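Side-chain contacts in DnaJ homolog dnj-2 (Caenorhabditis elegans, PDB 2QSA), which probably serves as a membrane-bound Hsp40-type co-chaperone whose N-terminal J domain, the part described here, would stimulate the ATPase of an Hsp70 partner: residues 19-24 with 70-75; 23-28 with 83-88; 35-40 with 60-65. All coordinates share one frame; numbering follows the deposited sequence. Where two conformers were deposited one is given.

From the N terminus, the chain first forms helix 17-20, and the turn behind it starts two of the three contacts. Contact 1 returns to this turn after 45 residues, from the end of helix 52-73. Contact 2 starts from an overlapping segment, sharing Val-23 and Asn-24, and ends later, on helix 75-86, so the two loops cross, neither enclosing the other. Contact 3, which joins helices 30-43 and 52-73 across 19 residues, lies within both. Contacts 1 and 3 meet where Leu-40 CD1 packs on Leu-21 CA. The centres of contacts 2 and 3 lie about 19 Å apart, on opposite sides of the chain's centre.

Contact 1. Residues 19-24 with 70-75; sequences DVLEVN and ETLKDD
Leu-21 and Val-23 both meet Leu-72, which projects from the last turn of helix 52-73 into the hydrophobic core of the J-domain fold. Leu-72 CD1 is the shared point: Leu-21 CD1 lies 4.4 Å from Leu-72 CD1, and Val-23 CG2 approaches Leu-72 CD1 to the same 4.4 Å. The two approaches diverge by about 72° at that methyl, so it is approached from two clearly different directions, by one branch of each partner. No hydrogen bond joins the segments, and only 74 Å² is buried between them; the contact is purely apolar and made by methyl groups.

The conformations explain the long reach. With a CA-to-CA separation of 9.7 Å between Leu-21 and Leu-72, the two backbones do not meet, and the side chains bridge the separation. Leu-72 has CG anti to its carbonyl carbon (chi1 -62°), extending CD1 toward the turn, and Leu-21 adopts almost the same torsions from the other side. Val-23 instead uses the branch lying between its backbone N and carbonyl carbon, while CG1 is turned toward helix 30-43, where Ala-36 receives it.

Other parts of the core close around the trio. Leu-33 of helix 30-43 touches both leucines, and Leu-72 also packs on Tyr-18 and on Cys-17, which is disulfide-bonded to Cys-12. Leu-21 rests besides on Ile-65 and Ala-68 of helix 52-73.

Backbone turns set the positions of these side chains. Helix 17-20 ends in a Schellman motif with Glu-22 at positive phi (54°), and this reversal is consistent with Leu-21 and Val-23 both pointing at Leu-72. One bond of the turn runs from Glu-22 N to Asp-19 O, at 3.0 Å.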
loop_
_atom_site.group_PDB
_atom_site.type_symbol
_atom_site.label_atom_id
_atom_site.label_comp_id
_atom_site.label_asym_id
_atom_site.label_seq_id
_atom_site.Cartn_x
_atom_site.Cartn_y
_atom_site.Cartn_z
ATOM N N ASP A 19 0.249 -3.220 -6.777
ATOM C CA ASP A 19 1.475 -3.058 -7.592
ATOM C C ASP A 19 2.693 -2.809 -6.719
ATOM O O ASP A 19 3.773 -3.286 -7.030
ATOM C CB ASP A 19 1.335 -1.890 -8.558
ATOM C CG ASP A 19 0.252 -2.123 -9.619
ATOM O OD1 ASP A 19 -0.159 -3.261 -9.818
ATOM O OD2 ASP A 19 -0.111 -1.131 -10.301
ATOM N N VAL A 20 2.502 -2.049 -5.632
ATOM C CA VAL A 20 3.619 -1.781 -4.723
ATOM C C VAL A 20 4.293 -3.069 -4.215
ATOM O O VAL A 20 5.520 -3.159 -4.135
ATOM C CB VAL A 20 3.169 -0.904 -3.494
ATOM C CG1 VAL A 20 4.292 -0.817 -2.440
ATOM C CG2 VAL A 20 2.775 0.505 -3.968
ATOM N N LEU A 21 3.461 -4.051 -3.878
ATOM C CA LEU A 21 3.956 -5.340 -3.422
ATOM C C LEU A 21 4.129 -6.388 -4.522
ATOM O O LEU A 21 4.501 -7.528 -4.229
ATOM C CB LEU A 21 3.037 -5.860 -2.306
ATOM C CG LEU A 21 3.004 -4.955 -1.051
ATOM C CD1 LEU A 21 2.026 -5.569 -0.003
ATOM C CD2 LEU A 21 4.390 -4.812 -0.415
ATOM N N GLU A 22 3.894 -5.997 -5.773
ATOM C CA GLU A 22 4.002 -6.890 -6.945
ATOM C C GLU A 22 3.127 -8.139 -6.737
ATOM O O GLU A 22 3.532 -9.265 -7.037
ATOM C CB GLU A 22 5.491 -7.213 -7.243
ATOM C CG GLU A 22 6.373 -5.934 -7.399
ATOM C CD GLU A 22 7.924 -6.170 -7.400
ATOM O OE1 GLU A 22 8.436 -7.165 -6.829
ATOM O OE2 GLU A 22 8.641 -5.293 -7.941
ATOM N N VAL A 23 1.940 -7.940 -6.173
ATOM C CA VAL A 23 0.950 -9.010 -6.057
ATOM C C VAL A 23 -0.220 -8.713 -6.989
ATOM O O VAL A 23 -0.412 -7.574 -7.422
ATOM C CB VAL A 23 0.429 -9.226 -4.620
ATOM C CG1 VAL A 23 1.541 -9.722 -3.719
ATOM C CG2 VAL A 23 -0.156 -7.986 -4.085
ATOM N N ASN A 24 -0.997 -9.739 -7.290
ATOM C CA ASN A 24 -2.032 -9.612 -8.297
ATOM C C ASN A 24 -3.383 -9.632 -7.581
ATOM O O ASN A 24 -3.676 -10.589 -6.872
ATOM C CB ASN A 24 -1.877 -10.800 -9.265
ATOM C CG ASN A 24 -2.921 -10.827 -10.351
ATOM O OD1 ASN A 24 -3.775 -9.942 -10.446
ATOM N ND2 ASN A 24 -2.838 -11.853 -11.222
ATOM N N GLU A 70 -0.362 -3.072 5.121
ATOM C CA GLU A 70 -1.425 -2.770 6.088
ATOM C C GLU A 70 -2.788 -2.672 5.420
ATOM O O GLU A 70 -3.784 -3.127 5.974
ATOM C CB GLU A 70 -1.084 -1.504 6.865
ATOM C CG GLU A 70 0.131 -1.699 7.769
ATOM C CD GLU A 70 0.745 -0.390 8.287
ATOM O OE1 GLU A 70 0.187 0.692 7.976
ATOM O OE2 GLU A 70 1.789 -0.441 9.011
ATOM N N THR A 71 -2.822 -2.092 4.220
ATOM C CA THR A 71 -4.072 -1.932 3.476
ATOM C C THR A 71 -4.600 -3.279 3.002
ATOM O O THR A 71 -5.816 -3.505 3.047
ATOM C CB THR A 71 -3.806 -1.045 2.261
ATOM O OG1 THR A 71 -3.356 0.248 2.752
ATOM C CG2 THR A 71 -5.064 -0.900 1.363
ATOM N N LEU A 72 -3.698 -4.160 2.560
ATOM C CA LEU A 72 -4.157 -5.382 1.906
ATOM C C LEU A 72 -4.311 -6.550 2.880
ATOM O O LEU A 72 -5.036 -7.505 2.581
ATOM C CB LEU A 72 -3.255 -5.765 0.743
ATOM C CG LEU A 72 -3.222 -4.714 -0.387
ATOM C CD1 LEU A 72 -2.163 -5.118 -1.433
ATOM C CD2 LEU A 72 -4.620 -4.598 -0.989
ATOM N N LYS A 73 -3.611 -6.508 4.011
ATOM C CA LYS A 73 -3.621 -7.651 4.955
ATOM C C LYS A 73 -4.851 -7.641 5.854
ATOM O O LYS A 73 -5.292 -8.711 6.335
ATOM C CB LYS A 73 -2.344 -7.664 5.814
ATOM C CG LYS A 73 -2.211 -8.844 6.784
ATOM C CD LYS A 73 -1.990 -10.163 6.071
ATOM C CE LYS A 73 -1.468 -11.250 7.031
ATOM N NZ LYS A 73 -2.287 -11.342 8.279
ATOM N N ASP A 74 -5.346 -6.425 6.128
ATOM C CA ASP A 74 -6.538 -6.254 6.948
ATOM C C ASP A 74 -7.789 -6.431 6.089
ATOM O O ASP A 74 -7.997 -5.721 5.111
ATOM C CB ASP A 74 -6.555 -4.870 7.597
ATOM C CG ASP A 74 -7.725 -4.701 8.538
ATOM O OD1 ASP A 74 -7.687 -5.352 9.614
ATOM O OD2 ASP A 74 -8.676 -3.946 8.208
ATOM N N ASP A 75 -8.638 -7.390 6.454
ATOM C CA ASP A 75 -9.811 -7.687 5.585
ATOM C C ASP A 75 -10.729 -6.491 5.280
ATOM O O ASP A 75 -11.182 -6.313 4.143
ATOM C CB ASP A 75 -10.659 -8.802 6.184
ATOM C CG ASP A 75 -9.902 -10.112 6.289
ATOM O OD1 ASP A 75 -8.744 -10.199 5.842
ATOM O OD2 ASP A 75 -10.467 -11.035 6.899
#

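Contact 2. Residues 23-28 with 83-88; sequences VNREEF and YYLDHP
Arg-25 and Asp-86 form an end-on, two-pronged salt bridge at the surface of the J domain, linking the loop after helix 17-20 to the last turn of helix 75-86. Each carboxylate oxygen has its own donor. Arg-25 NH1 gives a hydrogen bond to Asp-86 OD1 at 2.9 Å, and Arg-25 NH2 gives one to Asp-86 OD2, also at 2.9 Å. The NH2 bond is nearly straight, with an N-H...O angle of 172°; the NH1 bond is somewhat more bent. Both oxygens are met on the syn side and lie close to the guanidinium plane, but the two flat groups are twisted 23° apart, so the nitrogens sit rather out of the carboxylate plane.

A long, straight arginine bridges the gap, since the nearest CA atoms, of Arg-25 and Leu-85, are 10.8 Å apart. CG lies anti to the backbone N (chi1 179°), and the chain stays extended as far as NE, which carries the guanidinium to Asp-86. Leu-85 CD1 approaches Arg-25 NH1 obliquely at 4.0 Å, and Tyr-18 touches both Arg-25 and Leu-85. NE has a long, weak ion pair with Asp-82, one turn earlier on helix 75-86.

An alanine in place of Arg-25 would probably leave the Asp-86 carboxylate without its two-nitrogen partner and remove this ion-paired tie between loop and helix.

The arginine's own loop is ordered by an Asx turn, with Phe-28 at its far end in a cation-pi contact with Lys-78. Glu-27 N adds a backbone bond to Asn-24 O. In the Asx turn, Asn-24 OD1 accepts from Glu-26 N at 3.1 Å, the donor standing well above the amide plane.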
loop_
_atom_site.group_PDB
_atom_site.type_symbol
_atom_site.label_atom_id
_atom_site.label_comp_id
_atom_site.label_asym_id
_atom_site.label_seq_id
_atom_site.Cartn_x
_atom_site.Cartn_y
_atom_site.Cartn_z
ATOM N N VAL A 23 1.940 -7.940 -6.173
ATOM C CA VAL A 23 0.950 -9.010 -6.057
ATOM C C VAL A 23 -0.220 -8.713 -6.989
ATOM O O VAL A 23 -0.412 -7.574 -7.422
ATOM C CB VAL A 23 0.429 -9.226 -4.620
ATOM C CG1 VAL A 23 1.541 -9.722 -3.719
ATOM C CG2 VAL A 23 -0.156 -7.986 -4.085
ATOM N N ASN A 24 -0.997 -9.739 -7.290
ATOM C CA ASN A 24 -2.032 -9.612 -8.297
ATOM C C ASN A 24 -3.383 -9.632 -7.581
ATOM O O ASN A 24 -3.676 -10.589 -6.872
ATOM C CB ASN A 24 -1.877 -10.800 -9.265
ATOM C CG ASN A 24 -2.921 -10.827 -10.351
ATOM O OD1 ASN A 24 -3.775 -9.942 -10.446
ATOM N ND2 ASN A 24 -2.838 -11.853 -11.222
ATOM N N ARG A 25 -4.207 -8.600 -7.749
ATOM C CA ARG A 25 -5.531 -8.607 -7.104
ATOM C C ARG A 25 -6.344 -9.876 -7.436
ATOM O O ARG A 25 -6.959 -10.485 -6.573
ATOM C CB ARG A 25 -6.346 -7.360 -7.484
ATOM C CG ARG A 25 -7.720 -7.312 -6.890
ATOM C CD ARG A 25 -8.418 -5.993 -7.232
ATOM N NE ARG A 25 -9.836 -6.048 -6.837
ATOM C CZ ARG A 25 -10.730 -5.107 -7.110
ATOM N NH1 ARG A 25 -10.386 -4.031 -7.781
ATOM N NH2 ARG A 25 -11.984 -5.265 -6.711
ATOM N N GLU A 26 -6.304 -10.291 -8.700
ATOM C CA GLU A 26 -7.124 -11.423 -9.113
ATOM C C GLU A 26 -6.608 -12.769 -8.598
ATOM O O GLU A 26 -7.369 -13.732 -8.569
ATOM C CB GLU A 26 -7.328 -11.432 -10.637
ATOM C CG GLU A 26 -7.609 -10.049 -11.275
ATOM C CD GLU A 26 -8.750 -9.257 -10.618
ATOM O OE1 GLU A 26 -9.641 -9.878 -9.994
ATOM O OE2 GLU A 26 -8.763 -8.008 -10.745
ATOM N N GLU A 27 -5.337 -12.838 -8.184
ATOM C CA GLU A 27 -4.769 -14.094 -7.669
ATOM C C GLU A 27 -4.255 -13.896 -6.240
ATOM O O GLU A 27 -3.269 -14.507 -5.795
ATOM C CB GLU A 27 -3.679 -14.643 -8.602
ATOM C CG GLU A 27 -4.123 -14.845 -10.067
ATOM C CD GLU A 27 -5.081 -16.029 -10.289
ATOM O OE1 GLU A 27 -5.132 -16.953 -9.453
ATOM O OE2 GLU A 27 -5.781 -16.051 -11.328
ATOM N N PHE A 28 -4.960 -13.048 -5.506
ATOM C CA PHE A 28 -4.575 -12.677 -4.145
ATOM C C PHE A 28 -4.777 -13.792 -3.128
ATOM O O PHE A 28 -5.779 -14.517 -3.169
ATOM C CB PHE A 28 -5.447 -11.492 -3.728
ATOM C CG PHE A 28 -5.244 -11.064 -2.305
ATOM C CD1 PHE A 28 -4.274 -10.120 -1.977
ATOM C CD2 PHE A 28 -5.973 -11.669 -1.273
ATOM C CE1 PHE A 28 -4.086 -9.716 -0.658
ATOM C CE2 PHE A 28 -5.793 -11.270 0.055
ATOM C CZ PHE A 28 -4.835 -10.308 0.363
ATOM N N TYR A 83 -13.093 -1.371 -3.130
ATOM C CA TYR A 83 -14.233 -0.514 -3.468
ATOM C C TYR A 83 -13.754 0.836 -4.060
ATOM O O TYR A 83 -14.246 1.306 -5.089
ATOM C CB TYR A 83 -15.098 -0.288 -2.235
ATOM C CG TYR A 83 -16.408 0.358 -2.611
ATOM C CD1 TYR A 83 -17.537 -0.417 -2.831
ATOM C CD2 TYR A 83 -16.492 1.723 -2.774
ATOM C CE1 TYR A 83 -18.735 0.174 -3.180
ATOM C CE2 TYR A 83 -17.684 2.345 -3.111
ATOM C CZ TYR A 83 -18.803 1.552 -3.332
ATOM O OH TYR A 83 -19.999 2.150 -3.672
ATOM N N TYR A 84 -12.775 1.433 -3.398
ATOM C CA TYR A 84 -12.120 2.656 -3.909
ATOM C C TYR A 84 -11.529 2.502 -5.314
ATOM O O TYR A 84 -11.726 3.364 -6.172
ATOM C CB TYR A 84 -11.016 2.977 -2.909
ATOM C CG TYR A 84 -9.957 3.969 -3.327
ATOM C CD1 TYR A 84 -10.269 5.342 -3.439
ATOM C CD2 TYR A 84 -8.599 3.564 -3.483
ATOM C CE1 TYR A 84 -9.264 6.292 -3.758
ATOM C CE2 TYR A 84 -7.593 4.506 -3.810
ATOM C CZ TYR A 84 -7.909 5.851 -3.914
ATOM O OH TYR A 84 -6.912 6.748 -4.187
ATOM N N LEU A 85 -10.807 1.402 -5.543
ATOM C CA LEU A 85 -10.271 1.136 -6.884
ATOM C C LEU A 85 -11.423 1.067 -7.919
ATOM O O LEU A 85 -11.313 1.593 -9.030
ATOM C CB LEU A 85 -9.483 -0.171 -6.928
ATOM C CG LEU A 85 -8.158 -0.184 -6.152
ATOM C CD1 LEU A 85 -7.547 -1.590 -6.357
ATOM C CD2 LEU A 85 -7.159 0.926 -6.656
ATOM N N ASP A 86 -12.497 0.410 -7.521
ATOM C CA ASP A 86 -13.643 0.135 -8.413
ATOM C C ASP A 86 -14.579 1.330 -8.587
ATOM O O ASP A 86 -15.342 1.391 -9.595
ATOM C CB ASP A 86 -14.429 -1.088 -7.900
ATOM C CG ASP A 86 -13.668 -2.393 -8.046
ATOM O OD1 ASP A 86 -12.618 -2.431 -8.752
ATOM O OD2 ASP A 86 -14.108 -3.396 -7.428
ATOM N N HIS A 87 -14.562 2.263 -7.628
ATOM C CA HIS A 87 -15.522 3.381 -7.618
ATOM C C HIS A 87 -14.819 4.702 -7.315
ATOM O O HIS A 87 -15.112 5.332 -6.312
ATOM C CB HIS A 87 -16.647 3.116 -6.596
ATOM C CG HIS A 87 -17.238 1.745 -6.694
ATOM N ND1 HIS A 87 -18.284 1.434 -7.536
ATOM C CD2 HIS A 87 -16.915 0.597 -6.056
ATOM C CE1 HIS A 87 -18.586 0.155 -7.406
ATOM N NE2 HIS A 87 -17.772 -0.376 -6.516
ATOM N N PRO A 88 -13.867 5.110 -8.182
ATOM C CA PRO A 88 -13.092 6.324 -7.935
ATOM C C PRO A 88 -13.945 7.595 -7.851
ATOM O O PRO A 88 -13.547 8.560 -7.223
ATOM C CB PRO A 88 -12.154 6.393 -9.152
ATOM C CG PRO A 88 -12.917 5.607 -10.255
ATOM C CD PRO A 88 -13.478 4.457 -9.453
#

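Contact 3. Residues 35-40 with 60-65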
loop_
_atom_site.group_PDB
_atom_site.type_symbol
_atom_site.label_atom_id
_atom_site.label_comp_id
_atom_site.label_asym_id
_atom_site.label_seq_id
_atom_site.Cartn_x
_atom_site.Cartn_y
_atom_site.Cartn_z
ATOM N N LYS A 35 4.513 -13.002 2.047
ATOM C CA LYS A 35 5.841 -13.324 1.517
ATOM C C LYS A 35 6.407 -12.119 0.736
ATOM O O LYS A 35 7.601 -11.781 0.836
ATOM C CB LYS A 35 5.720 -14.553 0.608
ATOM C CG LYS A 35 7.038 -14.992 -0.027
ATOM C CD LYS A 35 6.756 -16.042 -1.144
ATOM C CE LYS A 35 8.005 -16.648 -1.789
ATOM N NZ LYS A 35 8.932 -17.289 -0.873
ATOM N N ALA A 36 5.520 -11.483 -0.029
ATOM C CA ALA A 36 5.875 -10.318 -0.894
ATOM C C ALA A 36 6.297 -9.131 -0.005
ATOM O O ALA A 36 7.351 -8.526 -0.225
ATOM C CB ALA A 36 4.715 -9.939 -1.789
ATOM N N TYR A 37 5.493 -8.858 1.026
ATOM C CA TYR A 37 5.797 -7.799 1.966
ATOM C C TYR A 37 7.144 -8.053 2.613
ATOM O O TYR A 37 7.990 -7.156 2.668
ATOM C CB TYR A 37 4.708 -7.623 3.038
ATOM C CG TYR A 37 5.259 -6.857 4.238
ATOM C CD1 TYR A 37 5.473 -5.456 4.147
ATOM C CD2 TYR A 37 5.603 -7.522 5.433
ATOM C CE1 TYR A 37 6.029 -4.726 5.207
ATOM C CE2 TYR A 37 6.120 -6.801 6.534
ATOM C CZ TYR A 37 6.353 -5.415 6.389
ATOM O OH TYR A 37 6.896 -4.750 7.427
ATOM N N ARG A 38 7.353 -9.254 3.139
ATOM C CA ARG A 38 8.582 -9.512 3.918
ATOM C C ARG A 38 9.837 -9.335 3.042
ATOM O O ARG A 38 10.824 -8.755 3.504
ATOM C CB ARG A 38 8.562 -10.896 4.589
ATOM C CG ARG A 38 7.478 -10.999 5.681
ATOM C CD ARG A 38 7.134 -12.472 6.049
ATOM N NE ARG A 38 8.286 -13.118 6.703
ATOM C CZ ARG A 38 8.579 -13.011 8.003
ATOM N NH1 ARG A 38 7.800 -12.316 8.860
ATOM N NH2 ARG A 38 9.683 -13.606 8.443
ATOM N N ALA A 39 9.766 -9.784 1.790
ATOM C CA ALA A 39 10.891 -9.656 0.854
ATOM C C ALA A 39 11.163 -8.201 0.530
ATOM O O ALA A 39 12.327 -7.783 0.517
ATOM C CB ALA A 39 10.626 -10.450 -0.424
ATOM N N LEU A 40 10.101 -7.438 0.240
ATOM C CA LEU A 40 10.298 -6.010 -0.179
ATOM C C LEU A 40 10.697 -5.150 1.019
ATOM O O LEU A 40 11.521 -4.239 0.869
ATOM C CB LEU A 40 9.039 -5.463 -0.816
ATOM C CG LEU A 40 8.870 -6.017 -2.232
ATOM C CD1 LEU A 40 7.424 -5.758 -2.794
ATOM C CD2 LEU A 40 9.987 -5.456 -3.161
ATOM N N GLU A 60 11.822 6.182 3.369
ATOM C CA GLU A 60 10.777 6.764 2.524
ATOM C C GLU A 60 10.076 5.657 1.746
ATOM O O GLU A 60 8.850 5.569 1.735
ATOM C CB GLU A 60 11.378 7.751 1.517
ATOM C CG GLU A 60 11.538 9.172 1.997
ATOM C CD GLU A 60 12.297 10.049 0.987
ATOM O OE1 GLU A 60 12.047 9.952 -0.251
ATOM O OE2 GLU A 60 13.147 10.849 1.439
ATOM N N ARG A 61 10.851 4.789 1.106
ATOM C CA ARG A 61 10.188 3.742 0.312
ATOM C C ARG A 61 9.551 2.672 1.230
ATOM O O ARG A 61 8.439 2.150 0.971
ATOM C CB ARG A 61 11.185 3.087 -0.630
ATOM C CG ARG A 61 10.576 2.071 -1.594
ATOM C CD ARG A 61 9.469 2.753 -2.468
ATOM N NE ARG A 61 8.800 1.814 -3.363
ATOM C CZ ARG A 61 7.607 2.094 -3.907
ATOM N NH1 ARG A 61 7.044 3.297 -3.605
ATOM N NH2 ARG A 61 6.965 1.247 -4.722
ATOM N N PHE A 62 10.283 2.339 2.281
ATOM C CA PHE A 62 9.803 1.354 3.259
ATOM C C PHE A 62 8.395 1.715 3.756
ATOM O O PHE A 62 7.520 0.817 3.907
ATOM C CB PHE A 62 10.782 1.267 4.436
ATOM C CG PHE A 62 10.496 0.102 5.373
ATOM C CD1 PHE A 62 11.217 -1.068 5.263
ATOM C CD2 PHE A 62 9.481 0.178 6.328
ATOM C CE1 PHE A 62 10.973 -2.177 6.149
ATOM C CE2 PHE A 62 9.206 -0.902 7.211
ATOM C CZ PHE A 62 9.972 -2.083 7.113
ATOM N N ARG A 63 8.169 3.014 4.014
ATOM C CA ARG A 63 6.844 3.483 4.428
ATOM C C ARG A 63 5.744 3.094 3.447
ATOM O O ARG A 63 4.655 2.710 3.855
ATOM C CB ARG A 63 6.847 5.008 4.658
ATOM C CG ARG A 63 7.504 5.393 5.995
ATOM C CD ARG A 63 7.208 6.860 6.350
ATOM N NE ARG A 63 7.966 7.822 5.531
ATOM C CZ ARG A 63 9.206 8.244 5.814
ATOM N NH1 ARG A 63 9.850 7.769 6.869
ATOM N NH2 ARG A 63 9.820 9.115 5.016
ATOM N N VAL A 64 6.028 3.211 2.155
ATOM C CA VAL A 64 5.006 2.805 1.166
ATOM C C VAL A 64 4.745 1.290 1.206
ATOM O O VAL A 64 3.580 0.843 1.100
ATOM C CB VAL A 64 5.393 3.283 -0.248
ATOM C CG1 VAL A 64 4.216 3.025 -1.206
ATOM C CG2 VAL A 64 5.760 4.810 -0.180
ATOM N N ILE A 65 5.831 0.502 1.255
ATOM C CA ILE A 65 5.736 -0.951 1.349
ATOM C C ILE A 65 4.839 -1.328 2.545
ATOM O O ILE A 65 3.921 -2.140 2.408
ATOM C CB ILE A 65 7.136 -1.588 1.453
ATOM C CG1 ILE A 65 7.859 -1.384 0.104
ATOM C CG2 ILE A 65 7.026 -3.050 1.833
ATOM C CD1 ILE A 65 9.371 -1.210 0.241
#
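Segments 35-40 and 60-65 are both wholly helical and run almost exactly antiparallel, their N-to-C directions differing by 173°. Their axes come within 10.6 Å of each other, a spacing bridged by side chains. The closest backbone pair is Tyr-37 and Ile-65, with CA atoms 6.9 Å apart, and no hydrogen bond crosses between the segments.

Ile-65 occupies the middle of the 228 Å² interface; its contacts are those of one of two deposited conformers. In this conformer the CG2 methyl reaches Tyr-37 CD1 at 3.7 Å, approaching the ring obliquely, with Ile-65 and Tyr-37 crossing at about a right angle. The same Ile-65 CG2 lies 4.1 Å from Leu-40 CB, so one methyl serves two residues a helical turn apart. The other branch runs toward the Leu-40 carbonyl.

The Tyr-37 ring reaches toward helix 52-73 with CG anti to its backbone N (chi1 161°). This aims the ring's far end at Phe-62, where Tyr-37 OH lies 4.1 Å from Phe-62 CZ, a van der Waals approach at a slant to the phenylalanine ring. The Tyr-37 ring also stacks with Tyr-69, a turn beyond Ile-65 on helix 52-73, while His-44 touches Ile-65 from the connecting loop.

Together these contacts zip the antiparallel helical hairpin at the heart of the J domain, whose connecting loop carries the His-Pro-Asp signature through which J proteins engage Hsp70.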